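Local coordinates for protein endoglucanase (Uncultured bacterium, PDB 3X17) that catalyses the hydrolysis of internal beta-1,4-glucosidic bonds in cellulose, as a family 9 glycoside hydrolase with an (alpha/alpha)6 barrel and an N-terminal Ig-like domain, at residues A[130-135]-A[146-151]; A[172-177]-A[226-231]; A[256-261]-A[493-498]. All blocks are in the same frame, centred on the assembly; numbering follows the deposited sequence.

Contact 1 of 3, residues A[130-135]-A[146-151]; sequences QRCGVA and ALDHHE. With ZN (zinc ion), chain C.
The carboxylate of Asp148 is gripped by the backbone of Gly133 and Val134 while one of its oxygens binds zinc. Above its plane, 40° out of it, Gly133 N donates to Asp148 OD2 over 3.2 Å. Val134 N reaches OD1 on the syn side, and the Gly133 N-H is shared, making a second, weak bond to the same OD1. The other flat group, the His149 ring, meets Cys132 SG obliquely, with SG 3.5 Å from His149 ND1. The two are held close because both are ligands of the metal: Cys132 SG lies 2.2 Å, Asp148 OD2 1.9 Å and His149 ND1 2.1 Å from the zinc ion, and His175 completes the set. Cys132 SG stands anti to its backbone N (chi1 -180°), which carries the sulfur across to the metal.

Glycine suits position 133 because its positive phi would jam a side chain against the preceding carbonyl; Gly133 CA also makes a CA-H...O contact of 3.0 Å with Asp148 O. Farther along, the small Ala135 sets its CB beside Leu147 N. The segments flank strands 136-137 and 144-145, so the metal closes the base of a beta hairpin.

His149 turns its far nitrogen, NE2, to Asp261, a second-shell carboxylate that, with the zinc at ND1, holds the ring's rotation and would probably make ND1 a stronger ligand. Four protein ligands around one ion are consistent with a structural zinc, whose positive charge would be largely offset by the carboxylate and a cysteine that is probably a thiolate.

Contact 2 of 3, residues A[172-177]-A[226-231]; sequences GGWHDA and VRWGLE. With ZN (zinc ion), chain C.
Val226, the first residue of the helical segment, meets the indole of Trp174 at its edge, where Val226 CA stands 4.3 Å from Trp174 CZ2. Its own side chain turns from the loop and packs on Leu194 of helix 184-200.

Trp228 points at the loop, its CG anti to its backbone N (chi1 -168°). The indole slides past that of Trp174 in the opposite direction, the two five-membered rings lying obliquely with their planes at 36°. Trp228 NE1 donates to Gly173 O over 2.9 Å; the oxygen lies in the indole plane, whereas the donor sits 39° above the carbonyl plane. One water bridges the backbones as well, accepting from Gly173 N and donating to Trp228 O, and it rests over a face of the Trp228 ring.

Gly229 comes next, its CA lying over the six-membered ring of Trp174 in a CH-pi contact, 3.8 Å from the ring centroid. Glycine is needed here, since a CB would fall only 2.4 Å from Trp174 CH2. An alanine in place of Trp174 would probably open a gap over Gly229 CA and leave Glu225, which bonds the indole NE1, without that donor.

Glycines at 172 and 173 allow the positive phi values of the loop just before His175, whose NE2 binds zinc. Because Gly173 O also takes the backbone N-H of Cys132, this buried carbonyl has two donors, so that the helix 221-235 and the chain around one zinc ligand share a single acceptor two residues from another.

Contact 3 of 3, residues A[256-261]-A[493-498]; sequences IRPEQD and HRLVKA
Ile256 opens a loop that packs against the short helix 494-499 in the (alpha/alpha)6 barrel domain of this family 9 enzyme. Within that helix Arg494, Leu495 and Ala498 form the face turned to the loop; Ala498 N bonds Arg494 O, one turn apart, and His493 occupies the N-cap position.

At Ile256 it is the backbone that does the touching, for the side chain starts away from the helix. Ile256 O lies 3.7 Å from Arg494 CB and takes a hydrogen bond from outside the pair, with Tyr180 OH. The Ile256 carbonyl carbon sits 3.6 Å from Ala498 CB, as close as this packing comes. A methyl suits that place, being small enough for the helix to approach the peptide closely.

Arg257 continues the same peptide, its N also resting against Ala498 CB. CG is anti to the carbonyl carbon (chi1 -64°) and passes that methyl, after which the chain runs extended to NE. Arg257 NH2 ends 4.0 Å from Ala498 O, too far for a bond, so the arginine contributes mainly its aliphatic part.

Pro258 begins a turn of helical backbone angles, suited to a residue whose phi is fixed and whose ring offers a compact apolar surface. Leu495 answers it with CG anti to its own N (chi1 177°), and both residues also touch His145 of strand 144-145. Arg494, meanwhile, sends its extended chain on past Ile256 O, giving NE to Pro253 O and NH1 to Gly178 O. Pro258 and Leu495 cross obliquely, with Pro258 CD 4.0 Å from Leu495 CD1.

In the fold
The zinc ion joins the three contacts. Contact 1 gives it three ligands and contact 2 the fourth, His175; the centres of these contacts are about 11 Å apart, and Gln130 O to His175 N (2.7 Å) adds a probable backbone hydrogen bond between them. Contact 3, centred about 12 Å from contact 1, contributes to the second shell through its loop 256-261: Asp261 OD2 is 2.8 Å from His149 NE2, and Pro258 packs against both Asp148 and His175. Contacts 2 and 3 are farther apart, about 18 Å between centres. Segment 172-177 also runs into the Asp-Ala-Gly-Asp motif starting at Asp176, which in family 9 enzymes carries the catalytic base, so the metal site probably adjoins the active-site cleft.

Contact 1 of 3, residues A[130-135]-A[146-151]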
loop_
_atom_site.group_PDB
_atom_site.type_symbol
_atom_site.label_atom_id
_atom_site.label_comp_id
_atom_site.label_asym_id
_atom_site.label_seq_id
_atom_site.Cartn_x
_atom_site.Cartn_y
_atom_site.Cartn_z
ATOM N N GLN A 130 -3.897 1.813 13.927
ATOM C CA GLN A 130 -3.756 0.350 13.905
ATOM C C GLN A 130 -2.792 -0.189 14.965
ATOM O O GLN A 130 -2.598 -1.402 15.060
ATOM C CB GLN A 130 -3.272 -0.116 12.529
ATOM C CG GLN A 130 -4.258 0.107 11.387
ATOM C CD GLN A 130 -5.317 -0.974 11.298
ATOM O OE1 GLN A 130 -6.504 -0.714 11.491
ATOM N NE2 GLN A 130 -4.886 -2.206 11.077
ATOM N N ARG A 131 -2.109 0.689 15.689
ATOM C CA ARG A 131 -1.122 0.244 16.684
ATOM C C ARG A 131 -1.699 -0.720 17.723
ATOM O O ARG A 131 -2.856 -0.610 18.105
ATOM C CB ARG A 131 -0.480 1.416 17.403
ATOM C CG ARG A 131 0.449 2.268 16.542
ATOM C CD ARG A 131 1.080 3.443 17.383
ATOM N NE ARG A 131 1.842 4.370 16.534
ATOM C CZ ARG A 131 2.567 5.393 16.994
ATOM N NH1 ARG A 131 2.616 5.646 18.301
ATOM N NH2 ARG A 131 3.256 6.166 16.147
ATOM N N CYS A 132 -0.895 -1.704 18.112
ATOM C CA CYS A 132 -1.314 -2.749 19.041
ATOM C C CYS A 132 -0.527 -2.545 20.321
ATOM O O CYS A 132 0.606 -2.060 20.280
ATOM C CB CYS A 132 -0.967 -4.112 18.460
ATOM S SG CYS A 132 -1.398 -5.593 19.429
ATOM N N GLY A 133 -1.154 -2.823 21.462
ATOM C CA GLY A 133 -0.416 -2.851 22.712
ATOM C C GLY A 133 -0.379 -1.497 23.400
ATOM O O GLY A 133 0.489 -1.230 24.228
ATOM N N VAL A 134 -1.282 -0.608 23.021
ATOM C CA VAL A 134 -1.262 0.725 23.595
ATOM C C VAL A 134 -2.663 1.306 23.540
ATOM O O VAL A 134 -3.379 1.095 22.564
ATOM C CB VAL A 134 -0.276 1.646 22.845
ATOM C CG1 VAL A 134 -0.688 1.798 21.351
ATOM C CG2 VAL A 134 -0.188 3.011 23.560
ATOM N N ALA A 135 -3.066 1.995 24.607
ATOM C CA ALA A 135 -4.402 2.602 24.656
ATOM C C ALA A 135 -4.481 3.737 23.645
ATOM O O ALA A 135 -3.513 4.472 23.469
ATOM C CB ALA A 135 -4.713 3.137 26.094
ATOM N N ALA A 146 -9.008 0.616 25.039
ATOM C CA ALA A 146 -8.049 0.502 26.134
ATOM C C ALA A 146 -6.880 -0.369 25.693
ATOM O O ALA A 146 -6.869 -0.898 24.577
ATOM C CB ALA A 146 -8.724 -0.123 27.388
ATOM N N LEU A 147 -5.931 -0.565 26.583
ATOM C CA LEU A 147 -4.753 -1.353 26.322
ATOM C C LEU A 147 -5.090 -2.725 25.817
ATOM O O LEU A 147 -5.818 -3.434 26.438
ATOM C CB LEU A 147 -3.965 -1.504 27.593
ATOM C CG LEU A 147 -2.456 -1.598 27.563
ATOM C CD1 LEU A 147 -1.930 -2.413 28.664
ATOM C CD2 LEU A 147 -1.936 -2.056 26.287
ATOM N N ASP A 148 -4.526 -3.109 24.692
ATOM C CA ASP A 148 -4.824 -4.420 24.092
ATOM C C ASP A 148 -3.583 -5.292 24.036
ATOM O O ASP A 148 -2.484 -4.806 23.737
ATOM C CB ASP A 148 -5.345 -4.219 22.669
ATOM C CG ASP A 148 -4.388 -3.375 21.811
ATOM O OD1 ASP A 148 -3.939 -2.302 22.280
ATOM O OD2 ASP A 148 -4.045 -3.811 20.689
ATOM N N HIS A 149 -3.769 -6.596 24.185
ATOM C CA HIS A 149 -2.752 -7.543 23.759
ATOM C C HIS A 149 -1.452 -7.194 24.456
ATOM O O HIS A 149 -0.353 -7.430 23.932
ATOM C CB HIS A 149 -2.563 -7.501 22.228
ATOM C CG HIS A 149 -3.787 -7.913 21.465
ATOM N ND1 HIS A 149 -4.393 -7.098 20.537
ATOM C CD2 HIS A 149 -4.559 -9.027 21.549
ATOM C CE1 HIS A 149 -5.462 -7.704 20.044
ATOM N NE2 HIS A 149 -5.592 -8.873 20.651
ATOM N N HIS A 150 -1.583 -6.774 25.705
ATOM C CA HIS A 150 -0.417 -6.576 26.550
ATOM C C HIS A 150 0.307 -7.872 26.931
ATOM O O HIS A 150 1.411 -7.822 27.493
ATOM C CB HIS A 150 -0.778 -5.793 27.811
ATOM C CG HIS A 150 0.418 -5.250 28.533
ATOM N ND1 HIS A 150 0.966 -5.872 29.637
ATOM C CD2 HIS A 150 1.236 -4.213 28.242
ATOM C CE1 HIS A 150 2.013 -5.179 30.053
ATOM N NE2 HIS A 150 2.202 -4.173 29.218
ATOM N N GLU A 151 -0.301 -9.025 26.643
ATOM C CA GLU A 151 0.379 -10.305 26.925
ATOM C C GLU A 151 1.104 -10.933 25.730
ATOM O O GLU A 151 1.448 -12.116 25.766
ATOM C CB GLU A 151 -0.585 -11.311 27.590
ATOM C CG GLU A 151 -1.183 -10.839 28.924
ATOM C CD GLU A 151 -0.105 -10.371 29.909
ATOM O OE1 GLU A 151 0.858 -11.138 30.128
ATOM O OE2 GLU A 151 -0.209 -9.237 30.439
HETATM ZN ZN ZN C . -3.533 -5.377 19.704
#

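Contact 2 of 3, residues A[172-177]-A[226-231]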
loop_
_atom_site.group_PDB
_atom_site.type_symbol
_atom_site.label_atom_id
_atom_site.label_comp_id
_atom_site.label_asym_id
_atom_site.label_seq_id
_atom_site.Cartn_x
_atom_site.Cartn_y
_atom_site.Cartn_z
ATOM N N GLY A 172 3.367 -4.412 21.093
ATOM C CA GLY A 172 3.545 -3.269 20.168
ATOM C C GLY A 172 3.287 -3.655 18.711
ATOM O O GLY A 172 2.626 -4.656 18.449
ATOM N N GLY A 173 3.879 -2.922 17.765
ATOM C CA GLY A 173 3.619 -3.166 16.339
ATOM C C GLY A 173 2.231 -2.742 15.879
ATOM O O GLY A 173 1.528 -1.990 16.583
ATOM N N TRP A 174 1.860 -3.163 14.666
ATOM C CA TRP A 174 0.567 -2.791 14.069
ATOM C C TRP A 174 -0.361 -3.988 13.947
ATOM O O TRP A 174 0.049 -5.021 13.405
ATOM C CB TRP A 174 0.764 -2.240 12.647
ATOM C CG TRP A 174 1.636 -0.998 12.544
ATOM C CD1 TRP A 174 1.475 0.178 13.216
ATOM C CD2 TRP A 174 2.819 -0.841 11.733
ATOM N NE1 TRP A 174 2.482 1.059 12.874
ATOM C CE2 TRP A 174 3.303 0.469 11.947
ATOM C CE3 TRP A 174 3.482 -1.662 10.810
ATOM C CZ2 TRP A 174 4.427 0.978 11.275
ATOM C CZ3 TRP A 174 4.601 -1.145 10.124
ATOM C CH2 TRP A 174 5.060 0.162 10.378
ATOM N N HIS A 175 -1.634 -3.819 14.319
ATOM C CA HIS A 175 -2.670 -4.734 13.823
ATOM C C HIS A 175 -2.590 -4.772 12.302
ATOM O O HIS A 175 -2.473 -3.718 11.662
ATOM C CB HIS A 175 -4.068 -4.296 14.258
ATOM C CG HIS A 175 -4.271 -4.313 15.735
ATOM N ND1 HIS A 175 -5.068 -3.395 16.383
ATOM C CD2 HIS A 175 -3.721 -5.089 16.707
ATOM C CE1 HIS A 175 -5.056 -3.645 17.684
ATOM N NE2 HIS A 175 -4.250 -4.670 17.903
ATOM N N ASP A 176 -2.592 -5.979 11.741
ATOM C CA ASP A 176 -2.191 -6.189 10.344
ATOM C C ASP A 176 -3.221 -5.597 9.401
ATOM O O ASP A 176 -2.888 -5.147 8.301
ATOM C CB ASP A 176 -2.032 -7.683 10.031
ATOM C CG ASP A 176 -1.422 -7.938 8.636
ATOM O OD1 ASP A 176 -0.265 -7.531 8.444
ATOM O OD2 ASP A 176 -2.087 -8.546 7.743
ATOM N N ALA A 177 -4.488 -5.681 9.782
ATOM C CA ALA A 177 -5.565 -5.523 8.817
ATOM C C ALA A 177 -6.867 -5.266 9.536
ATOM O O ALA A 177 -6.941 -4.381 10.374
ATOM C CB ALA A 177 -5.660 -6.776 7.939
ATOM N N VAL A 226 7.059 4.556 11.466
ATOM C CA VAL A 226 7.951 3.493 11.034
ATOM C C VAL A 226 8.690 2.887 12.219
ATOM O O VAL A 226 8.873 1.677 12.284
ATOM C CB VAL A 226 8.985 3.998 10.007
ATOM C CG1 VAL A 226 10.159 3.027 9.912
ATOM C CG2 VAL A 226 8.312 4.200 8.630
ATOM N N ARG A 227 9.142 3.729 13.143
ATOM C CA ARG A 227 9.943 3.238 14.240
ATOM C C ARG A 227 9.107 2.333 15.154
ATOM O O ARG A 227 9.592 1.328 15.619
ATOM C CB ARG A 227 10.531 4.406 15.048
ATOM C CG ARG A 227 11.641 3.947 15.959
ATOM C CD ARG A 227 11.688 4.663 17.290
ATOM N NE ARG A 227 12.523 5.855 17.233
ATOM C CZ ARG A 227 13.548 6.119 18.043
ATOM N NH1 ARG A 227 13.915 5.277 19.021
ATOM N NH2 ARG A 227 14.210 7.250 17.864
ATOM N N TRP A 228 7.842 2.690 15.378
ATOM C CA TRP A 228 6.910 1.805 16.052
ATOM C C TRP A 228 6.945 0.410 15.429
ATOM O O TRP A 228 7.044 -0.584 16.139
ATOM C CB TRP A 228 5.482 2.364 15.994
ATOM C CG TRP A 228 4.501 1.653 16.924
ATOM C CD1 TRP A 228 3.668 0.610 16.609
ATOM C CD2 TRP A 228 4.278 1.935 18.319
ATOM N NE1 TRP A 228 2.969 0.207 17.721
ATOM C CE2 TRP A 228 3.322 1.004 18.785
ATOM C CE3 TRP A 228 4.803 2.878 19.217
ATOM C CZ2 TRP A 228 2.852 1.009 20.103
ATOM C CZ3 TRP A 228 4.357 2.860 20.552
ATOM C CH2 TRP A 228 3.402 1.928 20.979
ATOM N N GLY A 229 6.866 0.327 14.105
ATOM C CA GLY A 229 6.815 -0.988 13.466
ATOM C C GLY A 229 8.131 -1.713 13.632
ATOM O O GLY A 229 8.162 -2.904 13.917
ATOM N N LEU A 230 9.232 -0.983 13.474
ATOM C CA LEU A 230 10.555 -1.598 13.492
ATOM C C LEU A 230 10.946 -2.075 14.890
ATOM O O LEU A 230 11.662 -3.083 15.038
ATOM C CB LEU A 230 11.597 -0.611 12.988
ATOM C CG LEU A 230 11.411 -0.184 11.522
ATOM C CD1 LEU A 230 12.555 0.738 11.184
ATOM C CD2 LEU A 230 11.452 -1.444 10.650
ATOM N N GLU A 231 10.514 -1.321 15.906
ATOM C CA GLU A 231 10.769 -1.703 17.304
ATOM C C GLU A 231 10.067 -3.000 17.705
ATOM O O GLU A 231 10.620 -3.822 18.453
ATOM C CB GLU A 231 10.430 -0.548 18.243
ATOM C CG GLU A 231 11.511 0.522 18.156
ATOM C CD GLU A 231 11.360 1.672 19.147
ATOM O OE1 GLU A 231 10.208 2.040 19.473
ATOM O OE2 GLU A 231 12.406 2.282 19.509
HETATM ZN ZN ZN C . -3.533 -5.377 19.704
HETATM O O HOH W 1 5.973 -1.155 18.673
#

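Contact 3 of 3, residues A[256-261]-A[493-498]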
loop_
_atom_site.group_PDB
_atom_site.type_symbol
_atom_site.label_atom_id
_atom_site.label_comp_id
_atom_site.label_asym_id
_atom_site.label_seq_id
_atom_site.Cartn_x
_atom_site.Cartn_y
_atom_site.Cartn_z
ATOM N N ILE A 256 -15.070 -7.931 17.711
ATOM C CA ILE A 256 -15.005 -7.306 19.019
ATOM C C ILE A 256 -13.819 -6.346 19.050
ATOM O O ILE A 256 -12.935 -6.422 18.185
ATOM C CB ILE A 256 -14.795 -8.376 20.128
ATOM C CG1 ILE A 256 -13.341 -8.864 20.110
ATOM C CG2 ILE A 256 -15.813 -9.511 19.997
ATOM C CD1 ILE A 256 -13.097 -10.293 20.610
ATOM N N ARG A 257 -13.763 -5.514 20.088
ATOM C CA ARG A 257 -12.615 -4.641 20.357
ATOM C C ARG A 257 -11.349 -5.434 20.670
ATOM O O ARG A 257 -11.428 -6.562 21.160
ATOM C CB ARG A 257 -12.896 -3.718 21.546
ATOM C CG ARG A 257 -14.015 -2.728 21.324
ATOM C CD ARG A 257 -14.684 -2.344 22.657
ATOM N NE ARG A 257 -15.928 -1.615 22.425
ATOM C CZ ARG A 257 -15.979 -0.366 21.967
ATOM N NH1 ARG A 257 -14.853 0.285 21.716
ATOM N NH2 ARG A 257 -17.153 0.225 21.746
ATOM N N PRO A 258 -10.177 -4.798 20.487
ATOM C CA PRO A 258 -8.922 -5.523 20.682
ATOM C C PRO A 258 -8.668 -5.851 22.149
ATOM O O PRO A 258 -7.989 -6.835 22.436
ATOM C CB PRO A 258 -7.858 -4.554 20.154
ATOM C CG PRO A 258 -8.467 -3.227 20.197
ATOM C CD PRO A 258 -9.959 -3.425 19.991
ATOM N N GLU A 259 -9.163 -5.009 23.058
ATOM C CA GLU A 259 -8.996 -5.259 24.492
ATOM C C GLU A 259 -9.906 -6.376 24.965
ATOM O O GLU A 259 -9.687 -6.936 26.021
ATOM C CB GLU A 259 -9.280 -4.013 25.341
ATOM C CG GLU A 259 -9.119 -2.686 24.635
ATOM C CD GLU A 259 -10.338 -2.314 23.812
ATOM O OE1 GLU A 259 -10.367 -2.753 22.656
ATOM O OE2 GLU A 259 -11.221 -1.559 24.289
ATOM N N GLN A 260 -10.943 -6.680 24.197
ATOM C CA GLN A 260 -11.744 -7.863 24.493
ATOM C C GLN A 260 -11.113 -9.163 23.972
ATOM O O GLN A 260 -11.560 -10.263 24.336
ATOM C CB GLN A 260 -13.174 -7.696 23.992
ATOM C CG GLN A 260 -13.903 -6.516 24.635
ATOM C CD GLN A 260 -15.316 -6.306 24.080
ATOM O OE1 GLN A 260 -16.236 -5.983 24.830
ATOM N NE2 GLN A 260 -15.481 -6.447 22.756
ATOM N N ASP A 261 -10.085 -9.044 23.121
ATOM C CA ASP A 261 -9.499 -10.228 22.487
ATOM C C ASP A 261 -8.435 -10.758 23.417
ATOM O O ASP A 261 -7.267 -10.383 23.329
ATOM C CB ASP A 261 -8.901 -9.902 21.109
ATOM C CG ASP A 261 -8.296 -11.132 20.426
ATOM O OD1 ASP A 261 -8.927 -12.201 20.458
ATOM O OD2 ASP A 261 -7.200 -11.029 19.826
ATOM N N HIS A 493 -13.424 -4.936 9.395
ATOM C CA HIS A 493 -12.526 -4.361 10.390
ATOM C C HIS A 493 -13.176 -4.436 11.757
ATOM O O HIS A 493 -14.177 -3.766 12.018
ATOM C CB HIS A 493 -12.200 -2.907 10.078
ATOM C CG HIS A 493 -11.035 -2.369 10.860
ATOM N ND1 HIS A 493 -9.770 -2.233 10.322
ATOM C CD2 HIS A 493 -10.947 -1.937 12.136
ATOM C CE1 HIS A 493 -8.953 -1.744 11.238
ATOM N NE2 HIS A 493 -9.653 -1.523 12.335
ATOM N N ARG A 494 -12.558 -5.221 12.624
ATOM C CA ARG A 494 -13.138 -5.620 13.890
ATOM C C ARG A 494 -13.392 -4.424 14.797
ATOM O O ARG A 494 -14.465 -4.323 15.376
ATOM C CB ARG A 494 -12.255 -6.667 14.579
ATOM C CG ARG A 494 -12.619 -8.088 14.157
ATOM C CD ARG A 494 -11.500 -9.053 14.446
ATOM N NE ARG A 494 -11.805 -10.397 13.983
ATOM C CZ ARG A 494 -11.485 -10.860 12.778
ATOM N NH1 ARG A 494 -10.834 -10.079 11.901
ATOM N NH2 ARG A 494 -11.842 -12.087 12.439
ATOM N N LEU A 495 -12.441 -3.492 14.873
ATOM C CA LEU A 495 -12.606 -2.310 15.705
ATOM C C LEU A 495 -13.694 -1.385 15.171
ATOM O O LEU A 495 -14.502 -0.855 15.946
ATOM C CB LEU A 495 -11.290 -1.541 15.855
ATOM C CG LEU A 495 -11.393 -0.229 16.655
ATOM C CD1 LEU A 495 -11.814 -0.462 18.105
ATOM C CD2 LEU A 495 -10.085 0.538 16.602
ATOM N N VAL A 496 -13.699 -1.169 13.857
ATOM C CA VAL A 496 -14.717 -0.332 13.246
ATOM C C VAL A 496 -16.099 -0.906 13.516
ATOM O O VAL A 496 -17.009 -0.184 13.962
ATOM C CB VAL A 496 -14.490 -0.149 11.721
ATOM C CG1 VAL A 496 -15.750 0.382 11.056
ATOM C CG2 VAL A 496 -13.261 0.782 11.466
ATOM N N LYS A 497 -16.224 -2.213 13.309
ATOM C CA LYS A 497 -17.500 -2.906 13.422
ATOM C C LYS A 497 -17.963 -2.908 14.875
ATOM O O LYS A 497 -19.077 -2.499 15.170
ATOM C CB LYS A 497 -17.367 -4.348 12.954
ATOM C CG LYS A 497 -18.685 -5.094 12.931
ATOM C CD LYS A 497 -19.722 -4.374 12.081
ATOM C CE LYS A 497 -21.026 -5.153 12.039
ATOM N NZ LYS A 497 -21.933 -4.589 11.006
ATOM N N ALA A 498 -17.070 -3.282 15.784
ATOM C CA ALA A 498 -17.418 -3.319 17.205
ATOM C C ALA A 498 -17.696 -1.937 17.803
ATOM O O ALA A 498 -18.556 -1.798 18.657
ATOM C CB ALA A 498 -16.359 -4.043 18.000
#